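Local coordinates for protein type-2 restriction enzyme AgeI (Thalassobius gelatinovorus, PDB 5DWA) that recognises the double-stranded DNA sequence 5'-ACCGGT-3' and cleaves it after the first A, working as a monomer that dimerizes to cut, at a contact of chain A with DNA. Coordinates in Å, arbitrary orientation; residue numbers count along the deposited sequence, not the author numbering.

Contact 1: a contact of chain A with DNA. Residues 72, 88, 92, 170. With nucleotides of chain B.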
loop_
_atom_site.group_PDB
_atom_site.type_symbol
_atom_site.label_atom_id
_atom_site.label_comp_id
_atom_site.label_asym_id
_atom_site.label_seq_id
_atom_site.Cartn_x
_atom_site.Cartn_y
_atom_site.Cartn_z
ATOM N N TYR A 72 1.811 11.283 -16.171
ATOM C CA TYR A 72 2.699 10.256 -15.624
ATOM C C TYR A 72 3.936 10.039 -16.471
ATOM O O TYR A 72 5.058 10.028 -15.974
ATOM C CB TYR A 72 1.921 8.953 -15.514
ATOM C CG TYR A 72 2.671 7.707 -15.100
ATOM C CD1 TYR A 72 3.461 7.671 -13.955
ATOM C CD2 TYR A 72 2.491 6.525 -15.807
ATOM C CE1 TYR A 72 4.096 6.501 -13.561
ATOM C CE2 TYR A 72 3.118 5.368 -15.426
ATOM C CZ TYR A 72 3.902 5.348 -14.303
ATOM O OH TYR A 72 4.494 4.162 -13.938
ATOM N N TRP A 88 7.120 10.174 -8.355
ATOM C CA TRP A 88 5.738 10.155 -8.805
ATOM C C TRP A 88 4.792 9.605 -7.738
ATOM O O TRP A 88 3.721 10.169 -7.514
ATOM C CB TRP A 88 5.626 9.340 -10.098
ATOM C CG TRP A 88 4.214 9.152 -10.564
ATOM C CD1 TRP A 88 3.457 8.010 -10.451
ATOM C CD2 TRP A 88 3.387 10.114 -11.229
ATOM N NE1 TRP A 88 2.213 8.211 -10.994
ATOM C CE2 TRP A 88 2.143 9.492 -11.482
ATOM C CE3 TRP A 88 3.570 11.446 -11.628
ATOM C CZ2 TRP A 88 1.087 10.156 -12.114
ATOM C CZ3 TRP A 88 2.520 12.104 -12.261
ATOM C CH2 TRP A 88 1.294 11.455 -12.501
ATOM N N SER A 92 2.136 12.443 -6.772
ATOM C CA SER A 92 0.919 12.376 -7.584
ATOM C C SER A 92 -0.359 12.142 -6.774
ATOM O O SER A 92 -1.428 12.579 -7.178
ATOM C CB SER A 92 1.068 11.296 -8.666
ATOM O OG SER A 92 1.105 9.988 -8.111
ATOM N N SER A 170 -5.553 5.528 -8.139
ATOM C CA SER A 170 -5.750 4.129 -8.491
ATOM C C SER A 170 -6.174 3.379 -7.249
ATOM O O SER A 170 -5.783 3.735 -6.144
ATOM C CB SER A 170 -4.470 3.527 -9.082
ATOM O OG SER A 170 -3.347 3.768 -8.242
ATOM P P DC B 6 -2.192 7.108 -3.834
ATOM O OP1 DC B 6 -3.156 7.905 -4.573
ATOM O OP2 DC B 6 -2.588 6.009 -2.936
ATOM O "O5'" DC B 6 -1.194 6.498 -4.920
ATOM C "C5'" DC B 6 -0.546 7.356 -5.812
ATOM C "C4'" DC B 6 0.446 6.564 -6.629
ATOM O "O4'" DC B 6 1.396 5.919 -5.755
ATOM C "C3'" DC B 6 -0.147 5.472 -7.502
ATOM O "O3'" DC B 6 0.545 5.477 -8.717
ATOM C "C2'" DC B 6 0.129 4.187 -6.709
ATOM C "C1'" DC B 6 1.434 4.525 -6.002
ATOM N N1 DC B 6 1.594 3.875 -4.687
ATOM C C2 DC B 6 2.718 3.088 -4.411
ATOM O O2 DC B 6 3.559 2.886 -5.294
ATOM N N3 DC B 6 2.842 2.541 -3.177
ATOM C C4 DC B 6 1.926 2.784 -2.245
ATOM N N4 DC B 6 2.089 2.217 -1.048
ATOM C C5 DC B 6 0.799 3.608 -2.498
ATOM C C6 DC B 6 0.675 4.133 -3.713
ATOM P P DG B 7 -0.172 5.071 -10.091
ATOM O OP1 DG B 7 0.030 6.198 -11.026
ATOM O OP2 DG B 7 -1.520 4.533 -9.858
ATOM O "O5'" DG B 7 0.713 3.847 -10.608
ATOM C "C5'" DG B 7 2.100 3.987 -10.802
ATOM C "C4'" DG B 7 2.707 2.622 -11.086
ATOM O "O4'" DG B 7 2.783 1.857 -9.857
ATOM C "C3'" DG B 7 1.900 1.759 -12.045
ATOM O "O3'" DG B 7 2.788 0.956 -12.767
ATOM C "C2'" DG B 7 1.036 0.916 -11.099
ATOM C "C1'" DG B 7 2.009 0.662 -9.963
ATOM N N9 DG B 7 1.381 0.483 -8.670
ATOM C C8 DG B 7 0.059 0.681 -8.342
ATOM N N7 DG B 7 -0.181 0.510 -7.071
ATOM C C5 DG B 7 1.060 0.218 -6.525
ATOM C C6 DG B 7 1.430 -0.057 -5.190
ATOM O O6 DG B 7 0.709 -0.079 -4.183
ATOM N N1 DG B 7 2.789 -0.299 -5.070
ATOM C C2 DG B 7 3.686 -0.284 -6.109
ATOM N N2 DG B 7 4.959 -0.536 -5.796
ATOM N N3 DG B 7 3.352 -0.033 -7.363
ATOM C C4 DG B 7 2.030 0.209 -7.497
ATOM P P DG B 8 2.698 0.866 -14.362
ATOM O OP1 DG B 8 3.211 2.125 -14.957
ATOM O OP2 DG B 8 1.343 0.397 -14.732
ATOM O "O5'" DG B 8 3.766 -0.259 -14.677
ATOM C "C5'" DG B 8 5.125 -0.016 -14.320
ATOM C "C4'" DG B 8 5.791 -1.281 -13.818
ATOM O "O4'" DG B 8 5.218 -1.679 -12.544
ATOM C "C3'" DG B 8 5.662 -2.473 -14.735
ATOM O "O3'" DG B 8 6.902 -3.152 -14.717
ATOM C "C2'" DG B 8 4.508 -3.288 -14.105
ATOM C "C1'" DG B 8 4.679 -3.001 -12.628
ATOM N N9 DG B 8 3.443 -2.979 -11.854
ATOM C C8 DG B 8 2.256 -2.377 -12.195
ATOM N N7 DG B 8 1.341 -2.461 -11.252
ATOM C C5 DG B 8 1.993 -3.112 -10.214
ATOM C C6 DG B 8 1.522 -3.486 -8.941
ATOM O O6 DG B 8 0.412 -3.267 -8.452
ATOM N N1 DG B 8 2.494 -4.149 -8.196
ATOM C C2 DG B 8 3.772 -4.420 -8.629
ATOM N N2 DG B 8 4.588 -5.070 -7.766
ATOM N N3 DG B 8 4.220 -4.077 -9.826
ATOM C C4 DG B 8 3.280 -3.437 -10.562
HETATM O O HOH W 1 -0.760 8.697 -9.749
#
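Tyr72, Trp88 and Ser92 carry helical backbone torsions, the first in helix 63-78 and the other two in helix 84-109, whereas Ser170 approaches the same DNA strand from an extended loop segment. How a protein clamps a phosphate from more than one element is well shown by DG7 of chain B. The indole N-H of Trp88 meets one of its phosphate oxygens, NE1 to OP1 at 3.0 Å, in a bond that is almost straight (178° at the hydrogen) and lies in the ring plane. The hydroxyl of Ser170 donates to the other, OG to OP2 at 2.6 Å, so this phosphate is gripped through both of its non-bridging oxygens. A water adds to the hold on OP1: it lies 2.8 Å from Ser92 OG and 2.9 Å from DG7 OP1. Ser92 OG in turn donates to the Trp88 carbonyl, OG to O at 2.7 Å, approaching from above the carbonyl plane.

The indole is sandwiched. Ser92 CB sits over the centre of one face, while Tyr72 leans its CD1 edge over the rim of the other, the two ring planes tilted by about 46°. With CG anti to the backbone N (chi1 174°), Tyr72 extends past the indole to the next phosphate, where its OH donates to DG8 OP1 at 2.6 Å. The site fastens AgeI to two consecutive backbone phosphates, which is likely to set the enzyme's register on the strand without reading the bases.

Contact 2: a contact of chain A with DNA. Residues 88-90, 92. With nucleotides of chain B; nucleotides of chain C.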
loop_
_atom_site.group_PDB
_atom_site.type_symbol
_atom_site.label_atom_id
_atom_site.label_comp_id
_atom_site.label_asym_id
_atom_site.label_seq_id
_atom_site.Cartn_x
_atom_site.Cartn_y
_atom_site.Cartn_z
ATOM N N TRP A 88 7.120 10.174 -8.355
ATOM C CA TRP A 88 5.738 10.155 -8.805
ATOM C C TRP A 88 4.792 9.605 -7.738
ATOM O O TRP A 88 3.721 10.169 -7.514
ATOM C CB TRP A 88 5.626 9.340 -10.098
ATOM C CG TRP A 88 4.214 9.152 -10.564
ATOM C CD1 TRP A 88 3.457 8.010 -10.451
ATOM C CD2 TRP A 88 3.387 10.114 -11.229
ATOM N NE1 TRP A 88 2.213 8.211 -10.994
ATOM C CE2 TRP A 88 2.143 9.492 -11.482
ATOM C CE3 TRP A 88 3.570 11.446 -11.628
ATOM C CZ2 TRP A 88 1.087 10.156 -12.114
ATOM C CZ3 TRP A 88 2.520 12.104 -12.261
ATOM C CH2 TRP A 88 1.294 11.455 -12.501
ATOM N N VAL A 89 5.170 8.513 -7.066
ATOM C CA VAL A 89 4.325 7.979 -5.993
ATOM C C VAL A 89 4.066 9.046 -4.929
ATOM O O VAL A 89 2.928 9.261 -4.521
ATOM C CB VAL A 89 4.962 6.753 -5.319
ATOM C CG1 VAL A 89 4.134 6.309 -4.118
ATOM C CG2 VAL A 89 5.126 5.619 -6.326
ATOM N N ARG A 90 5.134 9.728 -4.517
ATOM C CA ARG A 90 5.064 10.662 -3.401
ATOM C C ARG A 90 4.303 11.939 -3.754
ATOM O O ARG A 90 3.640 12.531 -2.894
ATOM C CB ARG A 90 6.480 10.996 -2.934
ATOM C CG ARG A 90 6.547 12.093 -1.882
ATOM C CD ARG A 90 5.863 11.696 -0.580
ATOM N NE ARG A 90 6.014 12.779 0.394
ATOM C CZ ARG A 90 5.026 13.538 0.852
ATOM N NH1 ARG A 90 3.774 13.317 0.475
ATOM N NH2 ARG A 90 5.293 14.519 1.714
ATOM N N SER A 92 2.136 12.443 -6.772
ATOM C CA SER A 92 0.919 12.376 -7.584
ATOM C C SER A 92 -0.359 12.142 -6.774
ATOM O O SER A 92 -1.428 12.579 -7.178
ATOM C CB SER A 92 1.068 11.296 -8.666
ATOM O OG SER A 92 1.105 9.988 -8.111
ATOM P P DC B 5 -1.497 6.863 2.177
ATOM O OP1 DC B 5 -2.622 7.643 2.751
ATOM O OP2 DC B 5 -1.440 5.399 2.373
ATOM O "O5'" DC B 5 -1.422 7.176 0.615
ATOM C "C5'" DC B 5 -1.410 8.518 0.161
ATOM C "C4'" DC B 5 -0.356 8.701 -0.910
ATOM O "O4'" DC B 5 0.940 8.557 -0.322
ATOM C "C3'" DC B 5 -0.415 7.663 -2.012
ATOM O "O3'" DC B 5 -1.266 8.142 -3.026
ATOM C "C2'" DC B 5 1.045 7.570 -2.488
ATOM C "C1'" DC B 5 1.859 8.061 -1.281
ATOM N N1 DC B 5 2.694 7.009 -0.610
ATOM C C2 DC B 5 4.091 7.112 -0.627
ATOM O O2 DC B 5 4.608 8.067 -1.206
ATOM N N3 DC B 5 4.835 6.167 -0.001
ATOM C C4 DC B 5 4.230 5.145 0.624
ATOM N N4 DC B 5 5.002 4.240 1.232
ATOM C C5 DC B 5 2.811 5.027 0.664
ATOM C C6 DC B 5 2.088 5.963 0.041
ATOM P P DC B 6 -2.192 7.108 -3.834
ATOM O OP1 DC B 6 -3.156 7.905 -4.573
ATOM O OP2 DC B 6 -2.588 6.009 -2.936
ATOM O "O5'" DC B 6 -1.194 6.498 -4.920
ATOM C "C5'" DC B 6 -0.546 7.356 -5.812
ATOM C "C4'" DC B 6 0.446 6.564 -6.629
ATOM O "O4'" DC B 6 1.396 5.919 -5.755
ATOM C "C3'" DC B 6 -0.147 5.472 -7.502
ATOM O "O3'" DC B 6 0.545 5.477 -8.717
ATOM C "C2'" DC B 6 0.129 4.187 -6.709
ATOM C "C1'" DC B 6 1.434 4.525 -6.002
ATOM N N1 DC B 6 1.594 3.875 -4.687
ATOM C C2 DC B 6 2.718 3.088 -4.411
ATOM O O2 DC B 6 3.559 2.886 -5.294
ATOM N N3 DC B 6 2.842 2.541 -3.177
ATOM C C4 DC B 6 1.926 2.784 -2.245
ATOM N N4 DC B 6 2.089 2.217 -1.048
ATOM C C5 DC B 6 0.799 3.608 -2.498
ATOM C C6 DC B 6 0.675 4.133 -3.713
ATOM P P DG C 7 10.976 -2.941 0.710
ATOM O OP1 DG C 7 12.057 -3.896 0.426
ATOM O OP2 DG C 7 10.539 -2.713 2.107
ATOM O "O5'" DG C 7 11.386 -1.516 0.144
ATOM C "C5'" DG C 7 11.802 -1.390 -1.186
ATOM C "C4'" DG C 7 11.857 0.070 -1.574
ATOM O "O4'" DG C 7 10.521 0.605 -1.703
ATOM C "C3'" DG C 7 12.557 0.972 -0.577
ATOM O "O3'" DG C 7 13.178 2.011 -1.291
ATOM C "C2'" DG C 7 11.406 1.510 0.272
ATOM C "C1'" DG C 7 10.319 1.674 -0.773
ATOM N N9 DG C 7 8.978 1.485 -0.276
ATOM C C8 DG C 7 8.597 0.930 0.927
ATOM N N7 DG C 7 7.308 0.802 1.048
ATOM C C5 DG C 7 6.808 1.268 -0.165
ATOM C C6 DG C 7 5.479 1.367 -0.633
ATOM O O6 DG C 7 4.438 1.052 -0.053
ATOM N N1 DG C 7 5.415 1.889 -1.928
ATOM C C2 DG C 7 6.499 2.270 -2.672
ATOM N N2 DG C 7 6.241 2.748 -3.900
ATOM N N3 DG C 7 7.751 2.179 -2.251
ATOM C C4 DG C 7 7.829 1.666 -0.992
ATOM P P DG C 8 14.693 2.402 -0.998
ATOM O OP1 DG C 8 15.602 1.430 -1.647
ATOM O OP2 DG C 8 14.807 2.643 0.458
ATOM O "O5'" DG C 8 14.832 3.770 -1.794
ATOM C "C5'" DG C 8 14.672 3.733 -3.195
ATOM C "C4'" DG C 8 13.984 4.986 -3.687
ATOM O "O4'" DG C 8 12.618 5.029 -3.212
ATOM C "C3'" DG C 8 14.626 6.289 -3.250
ATOM O "O3'" DG C 8 14.552 7.172 -4.333
ATOM C "C2'" DG C 8 13.766 6.725 -2.050
ATOM C "C1'" DG C 8 12.388 6.201 -2.437
ATOM N N9 DG C 8 11.523 5.795 -1.332
ATOM C C8 DG C 8 11.872 5.041 -0.234
ATOM N N7 DG C 8 10.864 4.774 0.550
ATOM C C5 DG C 8 9.776 5.372 -0.076
ATOM C C6 DG C 8 8.414 5.418 0.306
ATOM O O6 DG C 8 7.880 4.898 1.298
ATOM N N1 DG C 8 7.634 6.137 -0.603
ATOM C C2 DG C 8 8.117 6.723 -1.755
ATOM N N2 DG C 8 7.215 7.361 -2.524
ATOM N N3 DG C 8 9.390 6.680 -2.123
ATOM C C4 DG C 8 10.164 5.997 -1.237
#
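Val89 pushes its two methyl groups into the minor groove at the DC5-DC6 step of chain B, the insertion of an aliphatic wedge by a BsaWI-family endonuclease of the PD-(D/E)XK class. CG1 lies over the face of the DC6 pyrimidine, 3.9 Å from the ring centroid, in a CH-pi contact. The same methyl also touches the neighbouring base, CG1 to DC5 C2 at 3.6 Å, and therefore stands between the two cytosines at their minor-groove side. CG1 is placed there by lying anti to the backbone N (chi1 174°), while CG2 stands above the rim of the DC6 base, on the same side as CG1 and 3.3 Å from DC6 O2. Stacking at the step is opened like a hinge: DC5 C2 and DC6 C2 are 5.7 Å apart, whereas DC5 C5 and DC6 C5, toward the major groove, are 4.0 Å apart. Pairing survives the wedge, since each cytosine keeps three hydrogen bonds to its guanine, DG8 or DG7 of chain C.

Arg90 contributes its backbone and aliphatic stem, CA lying 3.4 Å from DC5 O2. Its chain bends at chi2 (64°) and carries the guanidinium away from the base pairs, so any effect of its charge on the DNA is likely to be long-range only. On the sugar side, Ser92 OG packs 3.8 Å from DC6 C4'. Exchanging Ser92 for an alanine would probably deprive the Trp88 carbonyl of its side-chain donor and open a gap against DC6 C4' and C5'.

Contact 3: a contact of chain A with DNA. Residues 72, 200-201, 203, 206. With nucleotides of chain B.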
loop_
_atom_site.group_PDB
_atom_site.type_symbol
_atom_site.label_atom_id
_atom_site.label_comp_id
_atom_site.label_asym_id
_atom_site.label_seq_id
_atom_site.Cartn_x
_atom_site.Cartn_y
_atom_site.Cartn_z
ATOM N N TYR A 72 1.811 11.283 -16.171
ATOM C CA TYR A 72 2.699 10.256 -15.624
ATOM C C TYR A 72 3.936 10.039 -16.471
ATOM O O TYR A 72 5.058 10.028 -15.974
ATOM C CB TYR A 72 1.921 8.953 -15.514
ATOM C CG TYR A 72 2.671 7.707 -15.100
ATOM C CD1 TYR A 72 3.461 7.671 -13.955
ATOM C CD2 TYR A 72 2.491 6.525 -15.807
ATOM C CE1 TYR A 72 4.096 6.501 -13.561
ATOM C CE2 TYR A 72 3.118 5.368 -15.426
ATOM C CZ TYR A 72 3.902 5.348 -14.303
ATOM O OH TYR A 72 4.494 4.162 -13.938
ATOM N N LYS A 200 -5.740 2.080 -14.160
ATOM C CA LYS A 200 -5.023 0.810 -14.253
ATOM C C LYS A 200 -4.925 0.388 -15.697
ATOM O O LYS A 200 -5.935 0.112 -16.347
ATOM C CB LYS A 200 -5.687 -0.314 -13.454
ATOM C CG LYS A 200 -4.958 -1.669 -13.544
ATOM C CD LYS A 200 -3.530 -1.602 -12.985
ATOM C CE LYS A 200 -2.884 -2.995 -12.950
ATOM N NZ LYS A 200 -1.511 -2.970 -12.350
ATOM N N SER A 201 -3.703 0.339 -16.205
ATOM C CA SER A 201 -3.446 -0.272 -17.502
ATOM C C SER A 201 -2.357 -1.306 -17.318
ATOM O O SER A 201 -1.489 -1.157 -16.461
ATOM C CB SER A 201 -3.038 0.766 -18.546
ATOM O OG SER A 201 -1.663 1.087 -18.433
ATOM N N PRO A 203 0.805 -2.778 -18.887
ATOM C CA PRO A 203 1.748 -2.513 -19.969
ATOM C C PRO A 203 2.249 -3.825 -20.551
ATOM O O PRO A 203 2.259 -4.839 -19.844
ATOM C CB PRO A 203 2.872 -1.745 -19.274
ATOM C CG PRO A 203 2.871 -2.289 -17.879
ATOM C CD PRO A 203 1.407 -2.549 -17.559
ATOM N N HIS A 206 2.404 -7.467 -20.217
ATOM C CA HIS A 206 1.345 -7.925 -19.324
ATOM C C HIS A 206 -0.056 -7.563 -19.812
ATOM O O HIS A 206 -1.051 -7.992 -19.222
ATOM C CB HIS A 206 1.555 -7.341 -17.923
ATOM C CG HIS A 206 2.936 -7.543 -17.389
ATOM N ND1 HIS A 206 3.399 -8.769 -16.970
ATOM C CD2 HIS A 206 3.947 -6.669 -17.196
ATOM C CE1 HIS A 206 4.645 -8.643 -16.549
ATOM N NE2 HIS A 206 5.002 -7.377 -16.677
ATOM P P DG B 8 2.698 0.866 -14.362
ATOM O OP1 DG B 8 3.211 2.125 -14.957
ATOM O OP2 DG B 8 1.343 0.397 -14.732
ATOM O "O5'" DG B 8 3.766 -0.259 -14.677
ATOM C "C5'" DG B 8 5.125 -0.016 -14.320
ATOM C "C4'" DG B 8 5.791 -1.281 -13.818
ATOM O "O4'" DG B 8 5.218 -1.679 -12.544
ATOM C "C3'" DG B 8 5.662 -2.473 -14.735
ATOM O "O3'" DG B 8 6.902 -3.152 -14.717
ATOM C "C2'" DG B 8 4.508 -3.288 -14.105
ATOM C "C1'" DG B 8 4.679 -3.001 -12.628
ATOM N N9 DG B 8 3.443 -2.979 -11.854
ATOM C C8 DG B 8 2.256 -2.377 -12.195
ATOM N N7 DG B 8 1.341 -2.461 -11.252
ATOM C C5 DG B 8 1.993 -3.112 -10.214
ATOM C C6 DG B 8 1.522 -3.486 -8.941
ATOM O O6 DG B 8 0.412 -3.267 -8.452
ATOM N N1 DG B 8 2.494 -4.149 -8.196
ATOM C C2 DG B 8 3.772 -4.420 -8.629
ATOM N N2 DG B 8 4.588 -5.070 -7.766
ATOM N N3 DG B 8 4.220 -4.077 -9.826
ATOM C C4 DG B 8 3.280 -3.437 -10.562
ATOM P P DT B 9 7.133 -4.491 -15.572
ATOM O OP1 DT B 9 8.576 -4.536 -15.870
ATOM O OP2 DT B 9 6.133 -4.559 -16.665
ATOM O "O5'" DT B 9 6.823 -5.631 -14.512
ATOM C "C5'" DT B 9 7.514 -5.642 -13.291
ATOM C "C4'" DT B 9 6.853 -6.601 -12.337
ATOM O "O4'" DT B 9 5.505 -6.183 -12.100
ATOM C "C3'" DT B 9 6.749 -8.045 -12.830
ATOM O "O3'" DT B 9 7.593 -8.839 -12.025
ATOM C "C2'" DT B 9 5.248 -8.403 -12.663
ATOM C "C1'" DT B 9 4.762 -7.307 -11.736
ATOM N N1 DT B 9 3.343 -6.920 -11.871
ATOM C C2 DT B 9 2.514 -7.060 -10.791
ATOM O O2 DT B 9 2.870 -7.572 -9.744
ATOM N N3 DT B 9 1.245 -6.593 -10.986
ATOM C C4 DT B 9 0.742 -5.987 -12.123
ATOM O O4 DT B 9 -0.415 -5.591 -12.199
ATOM C C5 DT B 9 1.671 -5.857 -13.216
ATOM C C7 DT B 9 1.237 -5.226 -14.507
ATOM C C6 DT B 9 2.916 -6.308 -13.032
HETATM O O HOH W 2 -1.687 -2.084 -9.689
HETATM O O HOH W 3 -1.569 1.338 -14.196
HETATM O O HOH W 4 -0.032 -1.867 -14.427
#
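The Lys200 ammonium group is gripped by a thymine and two waters, a compact example of major-groove readout by a PD-(D/E)XK restriction enzyme. NZ donates to the Hoogsteen-edge carbonyl of DT9 in chain B, 2.8 Å from O4. DG8 N7 comes within 3.1 Å of NZ, but on the extension of the CE-NZ bond, a mainly electrostatic approach. The chain leaves the backbone extended, bends at chi2 (62°) and then runs straight into the groove. Water 2 reads the guanine, joining NZ to DG8 O6 at 2.7 Å from the latter. Water 4 ties NZ to the Ser201 carbonyl and to the DG8 phosphate, lying 2.7 Å from OP2. Water 3 links Ser201 N to that same oxygen, while OP1 is held by Tyr72.

His206 meets DT9 in two ways. Phosphate oxygen OP2 sits in the ring plane beside the NE2-CD2 edge, 3.0 Å from NE2, at best a strained bond; NE2 also donates weakly to DT9 O5' (3.3 Å, 135° at the hydrogen). Over the ring face comes the C6 edge of the thymine, the His206 and DT9 rings turned 67° apart. The DT9 methyl C7 lies 4.0 Å from His206 CB and 4.1 Å from Pro203 CD, an apolar contact that may help distinguish thymine from cytosine.

Contacts 1 and 2 are nearly one site, their C-alpha centres about 5 Å apart and both using Trp88 and Ser92 of helix 84-109, which thereby addresses the backbone and the minor groove together. Contact 3 is centred about 12 Å from contact 1, with which it shares Tyr72 of helix 63-78, and about 16 Å from contact 2; its other residues come from loops. Together they follow chain B from DC5 to DT9, combining minor-groove wedging, phosphate clamping and major-groove reading. Each of the two AgeI copies repeats this arrangement in a pre-specific complex; these contacts do not show whether the pair is arranged as in cleavage.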